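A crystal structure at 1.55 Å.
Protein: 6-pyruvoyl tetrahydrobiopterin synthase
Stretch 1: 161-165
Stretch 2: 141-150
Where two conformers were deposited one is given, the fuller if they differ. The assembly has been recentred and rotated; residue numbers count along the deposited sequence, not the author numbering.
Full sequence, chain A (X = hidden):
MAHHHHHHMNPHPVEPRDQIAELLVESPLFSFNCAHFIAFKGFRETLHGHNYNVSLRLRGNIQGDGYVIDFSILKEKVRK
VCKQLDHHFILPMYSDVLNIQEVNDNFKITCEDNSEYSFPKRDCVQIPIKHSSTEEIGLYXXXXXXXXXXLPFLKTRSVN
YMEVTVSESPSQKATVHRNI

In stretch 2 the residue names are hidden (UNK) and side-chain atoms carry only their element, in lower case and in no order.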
ATOM      1  N   TYR A 161       3.087  26.237  10.432  1.00 19.80           N
ATOM      2  CA  TYR A 161       4.055  25.337   9.820  1.00 20.61           C
ATOM      3  C   TYR A 161       3.431  24.677   8.613  1.00 19.44           C
ATOM      4  O   TYR A 161       2.307  24.165   8.691  1.00 20.27           O
ATOM      5  CB  TYR A 161       4.435  24.267  10.828  1.00 22.03           C
ATOM      6  CG  TYR A 161       5.450  23.255  10.361  1.00 20.69           C
ATOM      7  CD1 TYR A 161       6.818  23.524  10.440  1.00 26.71           C
ATOM      8  CD2 TYR A 161       5.053  22.029   9.883  1.00 20.94           C
ATOM      9  CE1 TYR A 161       7.757  22.557  10.015  1.00 25.04           C
ATOM     10  CE2 TYR A 161       5.986  21.065   9.456  1.00 23.04           C
ATOM     11  CZ  TYR A 161       7.322  21.346   9.550  1.00 24.25           C
ATOM     12  OH  TYR A 161       8.276  20.452   9.128  1.00 25.61           O
ATOM     13  N   MET A 162       4.163  24.716   7.483  1.00 19.54           N
ATOM     14  CA  MET A 162       3.727  24.121   6.219  1.00 19.14           C
ATOM     15  C   MET A 162       4.880  23.282   5.703  1.00 19.21           C
ATOM     16  O   MET A 162       6.031  23.710   5.766  1.00 19.73           O
ATOM     17  CB  MET A 162       3.402  25.219   5.190  1.00 21.12           C
ATOM     18  CG  MET A 162       2.158  26.027   5.571  1.00 21.79           C
ATOM     19  SD  MET A 162       0.669  25.141   5.200  1.00 23.82           S
ATOM     20  CE  MET A 162       0.677  25.288   3.428  1.00 21.40           C
ATOM     21  N   GLU A 163       4.553  22.078   5.242  1.00 19.21           N
ATOM     22  CA  GLU A 163       5.583  21.117   4.817  1.00 18.43           C
ATOM     23  C   GLU A 163       5.079  20.292   3.643  1.00 17.16           C
ATOM     24  O   GLU A 163       3.987  19.725   3.672  1.00 20.12           O
ATOM     25  CB  GLU A 163       5.931  20.203   5.989  1.00 20.14           C
ATOM     26  CG  GLU A 163       6.873  19.057   5.674  1.00 20.66           C
ATOM     27  CD  GLU A 163       6.862  18.001   6.774  1.00 21.08           C
ATOM     28  OE1 GLU A 163       7.390  18.295   7.863  1.00 27.91           O
ATOM     29  OE2 GLU A 163       6.397  16.891   6.499  1.00 23.64           O
ATOM     30  N   VAL A 164       5.875  20.249   2.584  1.00 16.60           N
ATOM     31  CA  VAL A 164       5.594  19.468   1.403  1.00 17.29           C
ATOM     32  C   VAL A 164       6.598  18.337   1.232  1.00 17.31           C
ATOM     33  O   VAL A 164       7.808  18.526   1.424  1.00 18.34           O
ATOM     34  CB  VAL A 164       5.633  20.391   0.139  1.00 20.37           C
ATOM     35  CG1 VAL A 164       5.869  19.663  -1.143  1.00 25.49           C
ATOM     36  CG2 VAL A 164       4.343  21.263   0.091  1.00 21.79           C
ATOM     37  N   THR A 165       6.075  17.162   0.874  1.00 16.93           N
ATOM     38  CA  THR A 165       6.870  16.014   0.457  1.00 17.04           C
ATOM     39  C   THR A 165       6.552  15.762  -1.001  1.00 17.94           C
ATOM     40  O   THR A 165       5.401  15.634  -1.376  1.00 20.46           O
ATOM     41  CB  THR A 165       6.586  14.774   1.318  1.00 17.78           C
ATOM     42  OG1 THR A 165       6.903  15.092   2.689  1.00 19.79           O
ATOM     43  CG2 THR A 165       7.426  13.605   0.831  1.00 19.07           C
ATOM     44  N   UNK A 141       6.889  23.875  -5.093  1.00 18.06           N
ATOM     45  CA  UNK A 141       5.498  23.510  -4.762  1.00 18.43           C
ATOM     46  C   UNK A 141       5.088  24.097  -3.428  1.00 19.26           C
ATOM     47  O   UNK A 141       3.949  24.588  -3.283  1.00 20.65           O
ATOM     48  c   UNK A 141       5.381  21.548  -6.259  1.00 21.81           C
ATOM     49  c   UNK A 141       3.951  21.590  -4.172  1.00 19.55           C
ATOM     50  c   UNK A 141       5.201  20.098  -6.465  1.00 21.23           C
ATOM     51  c   UNK A 141       5.294  22.010  -4.809  1.00 19.29           C
ATOM     52  N   UNK A 142       5.974  24.039  -2.452  1.00 18.09           N
ATOM     53  CA  UNK A 142       5.675  24.631  -1.149  1.00 19.72           C
ATOM     54  C   UNK A 142       5.323  26.115  -1.283  1.00 21.77           C
ATOM     55  O   UNK A 142       4.336  26.597  -0.716  1.00 20.86           O
ATOM     56  c   UNK A 142       6.867  24.476  -0.192  1.00 18.57           C
ATOM     57  c   UNK A 142       8.068  24.914   1.945  1.00 22.43           C
ATOM     58  c   UNK A 142       5.580  24.525   1.950  1.00 23.15           C
ATOM     59  c   UNK A 142       6.759  25.121   1.194  1.00 20.94           C
ATOM     60  N   UNK A 143       6.159  26.858  -2.016  1.00 20.82           N
ATOM     61  CA  UNK A 143       5.896  28.272  -2.216  1.00 24.23           C
ATOM     62  C   UNK A 143       4.555  28.502  -2.925  1.00 22.89           C
ATOM     63  O   UNK A 143       3.756  29.358  -2.521  1.00 23.30           O
ATOM     64  n   UNK A 143       6.613  30.936  -4.273  0.50 30.39           N
ATOM     65  c   UNK A 143       6.892  30.415  -3.086  0.50 27.51           C
ATOM     66  o   UNK A 143       7.041  31.094  -2.081  0.50 26.83           O
ATOM     67  c   UNK A 143       7.023  28.916  -3.019  0.50 23.43           C
ATOM     68  N   UNK A 144       4.285  27.724  -3.954  1.00 21.45           N
ATOM     69  CA  UNK A 144       3.032  27.844  -4.713  1.00 21.19           C
ATOM     70  C   UNK A 144       1.833  27.525  -3.847  1.00 24.69           C
ATOM     71  O   UNK A 144       0.790  28.182  -3.959  1.00 26.08           O
ATOM     72  c   UNK A 144       3.941  27.370  -7.055  1.00 23.88           C
ATOM     73  c   UNK A 144       3.646  28.761  -7.578  1.00 28.46           C
ATOM     74  o   UNK A 144       4.454  29.677  -7.452  1.00 36.03           O
ATOM     75  n   UNK A 144       2.457  28.930  -8.093  1.00 31.66           N
ATOM     76  c   UNK A 144       3.029  26.947  -5.944  1.00 24.46           C
ATOM     77  N   UNK A 145       1.973  26.529  -2.979  1.00 21.70           N
ATOM     78  CA  UNK A 145       0.849  26.134  -2.110  1.00 21.61           C
ATOM     79  C   UNK A 145       0.501  27.183  -1.083  1.00 24.21           C
ATOM     80  O   UNK A 145      -0.683  27.436  -0.788  1.00 24.66           O
ATOM     81  c   UNK A 145       1.252  22.288  -1.443  1.00 27.48           C
ATOM     82  c   UNK A 145       1.115  24.794  -1.413  1.00 24.57           C
ATOM     83  c   UNK A 145       0.811  23.549  -2.220  1.00 27.70           C
ATOM     84  c   UNK A 145      -0.731  23.508  -2.538  1.00 28.50           C
ATOM     85  N   UNK A 146       1.518  27.804  -0.503  1.00 22.77           N
ATOM     86  CA  UNK A 146       1.270  28.839   0.456  1.00 23.52           C
ATOM     87  C   UNK A 146       0.569  30.003  -0.248  1.00 27.43           C
ATOM     88  O   UNK A 146      -0.371  30.571   0.295  1.00 26.60           O
ATOM     89  c   UNK A 146       3.019  28.142   2.121  1.00 24.54           C
ATOM     90  c   UNK A 146       2.408  30.606   1.883  1.00 25.61           C
ATOM     91  c   UNK A 146       4.463  28.244   2.526  1.00 22.70           C
ATOM     92  c   UNK A 146       2.582  29.260   1.169  1.00 24.29           C
ATOM     93  N   UNK A 147       0.992  30.324  -1.472  1.00 25.63           N
ATOM     94  CA  UNK A 147       0.324  31.383  -2.247  1.00 28.79           C
ATOM     95  C   UNK A 147      -1.135  31.053  -2.571  1.00 29.29           C
ATOM     96  O   UNK A 147      -2.022  31.906  -2.464  1.00 30.54           O
ATOM     97  c   UNK A 147       1.079  31.692  -3.552  1.00 32.13           C
ATOM     98  c   UNK A 147       2.418  32.392  -3.370  1.00 43.69           C
ATOM     99  o   UNK A 147       2.128  33.483  -5.506  1.00 59.78           O
ATOM    100  o   UNK A 147       4.187  33.081  -4.845  1.00 57.85           O
ATOM    101  c   UNK A 147       2.949  33.025  -4.673  1.00 53.89           C
ATOM    102  N   UNK A 148      -1.380  29.809  -2.960  1.00 26.99           N
ATOM    103  CA  UNK A 148      -2.722  29.379  -3.374  1.00 27.83           C
ATOM    104  C   UNK A 148      -3.702  29.249  -2.227  1.00 29.23           C
ATOM    105  O   UNK A 148      -4.881  29.603  -2.388  1.00 29.85           O
ATOM    106  c   UNK A 148      -2.661  28.046  -4.129  1.00 27.74           C
ATOM    107  c   UNK A 148      -2.858  28.673  -6.591  1.00 37.21           C
ATOM    108  c   UNK A 148      -1.969  28.143  -5.480  1.00 33.87           C
ATOM    109  o   UNK A 148      -4.030  29.018  -6.334  1.00 37.06           O
ATOM    110  o   UNK A 148      -2.365  28.699  -7.745  1.00 47.54           O
ATOM    111  N   UNK A 149      -3.249  28.720  -1.092  1.00 27.43           N
ATOM    112  CA  UNK A 149      -4.108  28.667   0.112  1.00 25.67           C
ATOM    113  C   UNK A 149      -4.297  30.053   0.717  1.00 29.19           C
ATOM    114  O   UNK A 149      -5.385  30.356   1.244  1.00 30.43           O
ATOM    115  c   UNK A 149      -2.699  25.191   1.318  1.00 26.22           C
ATOM    116  c   UNK A 149      -4.522  27.604   2.405  1.00 25.92           C
ATOM    117  c   UNK A 149      -3.509  26.255   0.522  1.00 25.78           C
ATOM    118  c   UNK A 149      -3.585  27.646   1.154  1.00 24.88           C
ATOM    119  N   UNK A 150      -3.235  30.859   0.605  1.00 29.27           N
ATOM    120  CA  UNK A 150      -3.144  32.270   1.001  1.00 30.58           C
ATOM    121  C   UNK A 150      -2.568  32.398   2.407  1.00 29.91           C
ATOM    122  O   UNK A 150      -3.120  31.840   3.357  1.00 29.97           O
ATOM    123  o   UNK A 150      -3.798  35.214   0.347  1.00 38.30           O
ATOM    124  c   UNK A 150      -4.374  34.472   1.196  1.00 39.12           C
ATOM    125  c   UNK A 150      -4.497  32.986   0.938  1.00 32.21           C
ATOM    126  o   UNK A 150      -4.838  34.893   2.269  1.00 40.02           O
TER

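Stretch 2 is a helix through position 149 that packs across the strand 161-165, and its side chains can be read in order from their atoms. Position 141 carries four carbons, forked at the first, with one arm two carbons long; one of them lies near V164. This is isoleucine, I141, whose CG2 sits 4.1 Å from V164 CG1.

At position 142 there are again four carbons, but the fork comes at the second, and one end carbon lies near both M162 and V164. The residue is leucine. The CA-to-CB bond of L142 points sideways, yet the end of the side chain comes nearer the strand: CD1 lies 4.0 Å from M162 CB and 4.0 Å from V164 CG2, so it reaches both inward-facing strand residues. The backbone is also close here, with L142 CA 3.8 Å from V164 CG2.

Position 143 has two carbons, the second bearing one oxygen and one nitrogen, and touches nothing on the strand. It is asparagine, N143. Position 144 is longer by one carbon, the third bearing one oxygen and one nitrogen; this glutamine, Q144, is likewise out of reach.

The four carbons of position 145 fork at the second, and one approaches V164 closely. The residue is leucine, and L145 CD1 lies 3.6 Å from V164 CG2. Position 146 also has four carbons, but forked at the first with a two-carbon arm, and it meets the end of M162. It is isoleucine; I146 CG1 is 3.9 Å from M162 CE.

Positions 147 and 148 each show three carbons, the third carrying two oxygens, and neither touches the strand. Both are glutamates. E147 OE2 accepts a weak hydrogen bond from N143 ND2 at 3.3 Å, one turn back, while E148 is hydrogen-bonded elsewhere in the structure.

Position 149 has four carbons, forked at the first with one arm two carbons long; its CA-to-CB bond points toward the strand and one carbon meets the end of M162. It is isoleucine, I149, with CD1 4.0 Å from M162 CE. Position 150 has two carbons, the second with two oxygens, and no strand contact: aspartate. D150 leaves the helix with positive phi, and its side chain caps a backbone N just past the stretch.

The side-chain contacts are all apolar, and no hydrogen bond joins the stretches. Strand alternation directs M162 and V164 toward the helix, while the CA-to-CB bond of E163 points away; separately, E163 OE1 accepts a hydrogen bond from Y161 OH at 2.7 Å. V164 packs against I141, L142 and L145; M162, its side chain curled with all three chi angles in m, brings its CE against I146 and I149.

Stretch 2 (141-150) ILNQLIEEID
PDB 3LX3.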